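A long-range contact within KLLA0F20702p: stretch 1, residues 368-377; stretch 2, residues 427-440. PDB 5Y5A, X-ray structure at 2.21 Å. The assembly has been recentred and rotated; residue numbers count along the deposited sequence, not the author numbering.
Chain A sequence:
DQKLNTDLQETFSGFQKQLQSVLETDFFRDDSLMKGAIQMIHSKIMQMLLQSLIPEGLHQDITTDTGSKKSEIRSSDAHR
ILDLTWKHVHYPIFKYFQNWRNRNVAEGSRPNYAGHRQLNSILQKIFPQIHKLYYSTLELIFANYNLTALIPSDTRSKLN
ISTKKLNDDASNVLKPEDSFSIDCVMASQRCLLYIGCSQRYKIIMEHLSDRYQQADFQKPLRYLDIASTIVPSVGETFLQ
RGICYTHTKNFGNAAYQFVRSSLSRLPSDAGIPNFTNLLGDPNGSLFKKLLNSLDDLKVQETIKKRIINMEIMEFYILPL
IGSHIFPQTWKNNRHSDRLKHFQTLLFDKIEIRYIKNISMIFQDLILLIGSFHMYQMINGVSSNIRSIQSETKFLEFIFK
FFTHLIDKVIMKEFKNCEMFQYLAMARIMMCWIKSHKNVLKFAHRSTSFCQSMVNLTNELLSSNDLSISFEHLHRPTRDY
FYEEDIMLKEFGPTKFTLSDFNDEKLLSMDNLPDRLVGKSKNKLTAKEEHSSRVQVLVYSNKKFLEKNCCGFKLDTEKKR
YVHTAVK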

# COMPACT_ATOMS: atom_id res chain seq x y z
N LEU A 368 4.84 5.65 -8.11
CA LEU A 368 5.34 5.75 -9.48
C LEU A 368 5.80 4.41 -10.03
O LEU A 368 5.45 4.04 -11.16
CB LEU A 368 6.48 6.76 -9.53
CG LEU A 368 7.03 7.08 -10.92
CD1 LEU A 368 5.93 7.68 -11.79
CD2 LEU A 368 8.24 8.02 -10.81
N ILE A 369 6.59 3.67 -9.25
CA ILE A 369 7.02 2.33 -9.64
C ILE A 369 5.80 1.44 -9.89
O ILE A 369 5.69 0.79 -10.93
CB ILE A 369 7.93 1.69 -8.57
CG1 ILE A 369 9.35 2.23 -8.71
CG2 ILE A 369 7.94 0.15 -8.70
CD1 ILE A 369 10.25 1.91 -7.53
N GLY A 370 4.88 1.43 -8.93
CA GLY A 370 3.64 0.70 -9.07
C GLY A 370 2.84 1.14 -10.29
O GLY A 370 2.27 0.32 -10.99
N SER A 371 2.84 2.44 -10.57
CA SER A 371 2.08 2.97 -11.69
C SER A 371 2.54 2.48 -13.06
O SER A 371 1.76 2.51 -14.02
CB SER A 371 2.11 4.50 -11.67
OG SER A 371 1.24 4.97 -10.65
N PHE A 372 3.79 2.05 -13.17
CA PHE A 372 4.26 1.49 -14.44
C PHE A 372 3.54 0.18 -14.71
O PHE A 372 3.23 -0.16 -15.86
CB PHE A 372 5.79 1.27 -14.44
CG PHE A 372 6.30 0.59 -15.70
CD1 PHE A 372 6.45 1.30 -16.88
CD2 PHE A 372 6.63 -0.76 -15.69
CE1 PHE A 372 6.92 0.69 -18.03
CE2 PHE A 372 7.10 -1.39 -16.85
CZ PHE A 372 7.24 -0.67 -18.02
N HIS A 373 3.25 -0.57 -13.65
CA HIS A 373 2.55 -1.84 -13.80
C HIS A 373 1.04 -1.60 -13.88
O HIS A 373 0.33 -2.39 -14.48
CB HIS A 373 2.89 -2.80 -12.66
CG HIS A 373 4.36 -3.07 -12.54
ND1 HIS A 373 4.98 -4.11 -13.21
CD2 HIS A 373 5.33 -2.43 -11.86
CE1 HIS A 373 6.27 -4.10 -12.94
NE2 HIS A 373 6.51 -3.09 -12.11
N MET A 374 0.55 -0.52 -13.27
CA MET A 374 -0.83 -0.10 -13.52
C MET A 374 -1.00 0.15 -15.02
O MET A 374 -1.95 -0.32 -15.64
CB MET A 374 -1.18 1.16 -12.72
CG MET A 374 -1.10 1.00 -11.20
SD MET A 374 -2.20 -0.30 -10.56
CE MET A 374 -3.79 0.53 -10.67
N TYR A 375 -0.05 0.90 -15.59
CA TYR A 375 -0.03 1.18 -17.02
C TYR A 375 -0.16 -0.10 -17.86
O TYR A 375 -0.92 -0.14 -18.83
CB TYR A 375 1.27 1.92 -17.40
CG TYR A 375 1.38 2.32 -18.87
CD1 TYR A 375 1.63 1.38 -19.85
CD2 TYR A 375 1.24 3.65 -19.26
CE1 TYR A 375 1.72 1.72 -21.18
CE2 TYR A 375 1.33 4.01 -20.60
CZ TYR A 375 1.58 3.04 -21.55
OH TYR A 375 1.68 3.37 -22.88
N GLN A 376 0.60 -1.14 -17.51
CA GLN A 376 0.60 -2.36 -18.33
C GLN A 376 -0.69 -3.12 -18.18
O GLN A 376 -1.17 -3.72 -19.14
CB GLN A 376 1.79 -3.25 -17.96
CG GLN A 376 3.15 -2.59 -18.21
CD GLN A 376 4.30 -3.57 -18.07
OE1 GLN A 376 5.14 -3.68 -18.96
NE2 GLN A 376 4.32 -4.29 -16.95
N MET A 377 -1.28 -3.11 -16.99
CA MET A 377 -2.55 -3.79 -16.80
C MET A 377 -3.68 -3.03 -17.48
O MET A 377 -4.59 -3.63 -18.03
CB MET A 377 -2.88 -3.98 -15.33
CG MET A 377 -1.98 -4.97 -14.61
SD MET A 377 -2.39 -5.01 -12.87
CE MET A 377 -3.86 -6.02 -12.90
N ARG A 427 17.48 1.24 -2.37
CA ARG A 427 17.26 -0.21 -2.32
C ARG A 427 16.07 -0.60 -3.18
O ARG A 427 16.10 -1.60 -3.90
CB ARG A 427 17.01 -0.70 -0.89
CG ARG A 427 18.23 -0.79 0.01
CD ARG A 427 17.84 -1.44 1.32
NE ARG A 427 17.38 -2.82 1.13
CZ ARG A 427 16.50 -3.42 1.92
NH1 ARG A 427 16.14 -4.68 1.69
NH2 ARG A 427 15.97 -2.76 2.95
N ILE A 428 15.03 0.20 -3.07
CA ILE A 428 13.77 -0.07 -3.74
C ILE A 428 13.90 0.02 -5.26
O ILE A 428 13.38 -0.84 -5.99
CB ILE A 428 12.71 0.87 -3.19
CG1 ILE A 428 12.33 0.41 -1.78
CG2 ILE A 428 11.50 0.96 -4.10
CD1 ILE A 428 11.54 1.42 -1.03
N MET A 429 14.63 1.03 -5.73
CA MET A 429 14.94 1.15 -7.15
C MET A 429 15.64 -0.11 -7.68
O MET A 429 15.22 -0.69 -8.67
CB MET A 429 15.81 2.39 -7.42
CG MET A 429 15.13 3.73 -7.09
SD MET A 429 16.20 5.14 -7.50
CE MET A 429 15.45 6.45 -6.53
N MET A 430 16.70 -0.52 -6.99
CA MET A 430 17.48 -1.66 -7.43
C MET A 430 16.69 -2.96 -7.35
O MET A 430 16.79 -3.80 -8.23
CB MET A 430 18.76 -1.78 -6.60
CG MET A 430 19.62 -0.54 -6.65
SD MET A 430 19.89 0.02 -8.34
CE MET A 430 20.77 -1.40 -8.97
N CYS A 431 15.90 -3.11 -6.30
CA CYS A 431 15.10 -4.31 -6.15
C CYS A 431 14.03 -4.39 -7.23
O CYS A 431 13.72 -5.47 -7.74
CB CYS A 431 14.46 -4.37 -4.77
SG CYS A 431 15.62 -4.84 -3.49
N TRP A 432 13.48 -3.24 -7.59
CA TRP A 432 12.51 -3.19 -8.69
C TRP A 432 13.19 -3.56 -9.99
O TRP A 432 12.71 -4.42 -10.74
CB TRP A 432 11.89 -1.79 -8.81
CG TRP A 432 10.91 -1.69 -9.94
CD1 TRP A 432 9.83 -2.50 -10.17
CD2 TRP A 432 10.90 -0.70 -10.98
NE1 TRP A 432 9.15 -2.08 -11.29
CE2 TRP A 432 9.78 -0.97 -11.80
CE3 TRP A 432 11.72 0.38 -11.29
CZ2 TRP A 432 9.47 -0.20 -12.92
CZ3 TRP A 432 11.41 1.16 -12.40
CH2 TRP A 432 10.30 0.86 -13.20
N ILE A 433 14.32 -2.90 -10.26
CA ILE A 433 15.03 -3.07 -11.51
C ILE A 433 15.44 -4.53 -11.73
O ILE A 433 15.28 -5.05 -12.84
CB ILE A 433 16.25 -2.14 -11.56
CG1 ILE A 433 15.77 -0.69 -11.71
CG2 ILE A 433 17.18 -2.50 -12.71
CD1 ILE A 433 16.86 0.35 -11.63
N LYS A 434 15.93 -5.21 -10.69
CA LYS A 434 16.35 -6.60 -10.82
C LYS A 434 15.18 -7.57 -11.02
O LYS A 434 15.40 -8.75 -11.31
CB LYS A 434 17.15 -7.04 -9.59
CG LYS A 434 16.33 -7.77 -8.56
CD LYS A 434 17.13 -8.08 -7.31
CE LYS A 434 17.51 -9.55 -7.26
NZ LYS A 434 18.30 -9.86 -6.04
N SER A 435 13.96 -7.08 -10.86
CA SER A 435 12.78 -7.94 -10.87
C SER A 435 12.13 -8.08 -12.24
O SER A 435 11.28 -8.93 -12.43
CB SER A 435 11.72 -7.41 -9.89
OG SER A 435 12.15 -7.51 -8.55
N HIS A 436 12.50 -7.21 -13.18
CA HIS A 436 11.85 -7.20 -14.48
C HIS A 436 12.88 -7.00 -15.60
O HIS A 436 13.57 -5.99 -15.65
CB HIS A 436 10.77 -6.11 -14.52
CG HIS A 436 9.82 -6.17 -13.36
ND1 HIS A 436 8.81 -7.10 -13.27
CD2 HIS A 436 9.75 -5.42 -12.24
CE1 HIS A 436 8.16 -6.92 -12.14
NE2 HIS A 436 8.71 -5.92 -11.48
N LYS A 437 12.97 -7.99 -16.48
CA LYS A 437 13.95 -7.96 -17.56
C LYS A 437 13.89 -6.70 -18.41
O LYS A 437 14.92 -6.09 -18.70
CB LYS A 437 13.78 -9.19 -18.44
CG LYS A 437 14.16 -10.48 -17.72
CD LYS A 437 15.47 -10.30 -16.97
CE LYS A 437 15.94 -11.60 -16.34
NZ LYS A 437 17.20 -11.41 -15.57
N ASN A 438 12.68 -6.29 -18.79
CA ASN A 438 12.52 -5.09 -19.60
C ASN A 438 13.01 -3.84 -18.87
O ASN A 438 13.58 -2.93 -19.47
CB ASN A 438 11.05 -4.92 -20.01
CG ASN A 438 10.09 -4.94 -18.81
OD1 ASN A 438 10.25 -5.75 -17.89
ND2 ASN A 438 9.09 -4.07 -18.84
N VAL A 439 12.79 -3.78 -17.56
CA VAL A 439 13.19 -2.62 -16.78
C VAL A 439 14.70 -2.63 -16.59
O VAL A 439 15.36 -1.59 -16.72
CB VAL A 439 12.47 -2.57 -15.41
CG1 VAL A 439 12.96 -1.39 -14.59
CG2 VAL A 439 10.97 -2.49 -15.62
N LEU A 440 15.25 -3.81 -16.33
CA LEU A 440 16.69 -4.00 -16.24
C LEU A 440 17.39 -3.56 -17.52
O LEU A 440 18.43 -2.90 -17.47
CB LEU A 440 17.02 -5.47 -15.95
CG LEU A 440 18.50 -5.84 -16.00
CD1 LEU A 440 19.29 -5.05 -14.97
CD2 LEU A 440 18.70 -7.33 -15.81

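The helix of residues 368-377 packs against a helix, turn and second helix formed by residues 427-440, burying 379 Å² in total. The two longer helices run in roughly the same direction, with 26° between their axes and a closest approach of 11.9 Å, a spacing wide enough for large side chains to fill the gap.

Along stretch 2, the contact opens at Ile428, whose CG2 lies 3.8 Å from CD1 of Ile369. Both isoleucines adopt the same m, t rotamer, and the pairing is purely apolar. One turn later, Trp432 forms the centre of the contact. Its t chi1 carries the indole between the helices, where one face receives Ile369: CG2 of Ile369 sits 3.5 Å from the centroid of the five-membered ring of Trp432, only 7° off the normal, in a CH-pi contact. The edge of the same indole serves two further partners. NE1 of Trp432 donates a hydrogen bond to NE2 of His373 (2.9 Å, 166°), the sole cross-stretch hydrogen bond, which satisfies the indole nitrogen in a buried setting. CZ2 of Trp432 meets CD2 of Phe372 at 4.0 Å. Tryptophan thus combines a broad apolar surface with one polar group.

Beyond Trp432 the chain turns, and Ser435 OG bonds back to Cys431 O (2.7 Å). A type I turn from Ile433 to His436 leads into the next helix, with His436 at its N-cap position. CE1 of His373 lies over the His436 ring, 3.4 Å from its NE2, although the two ring planes are inclined at 50°.

Asn438, exposed at the margin, brings ND2 to 3.9 Å from CE2 at the Phe372 ring edge. Val439 closes the contact from a buried position: its CG2 approaches CE2 of Phe372 at 4.2 Å, so a compact branched side chain adjoins the aromatic ring.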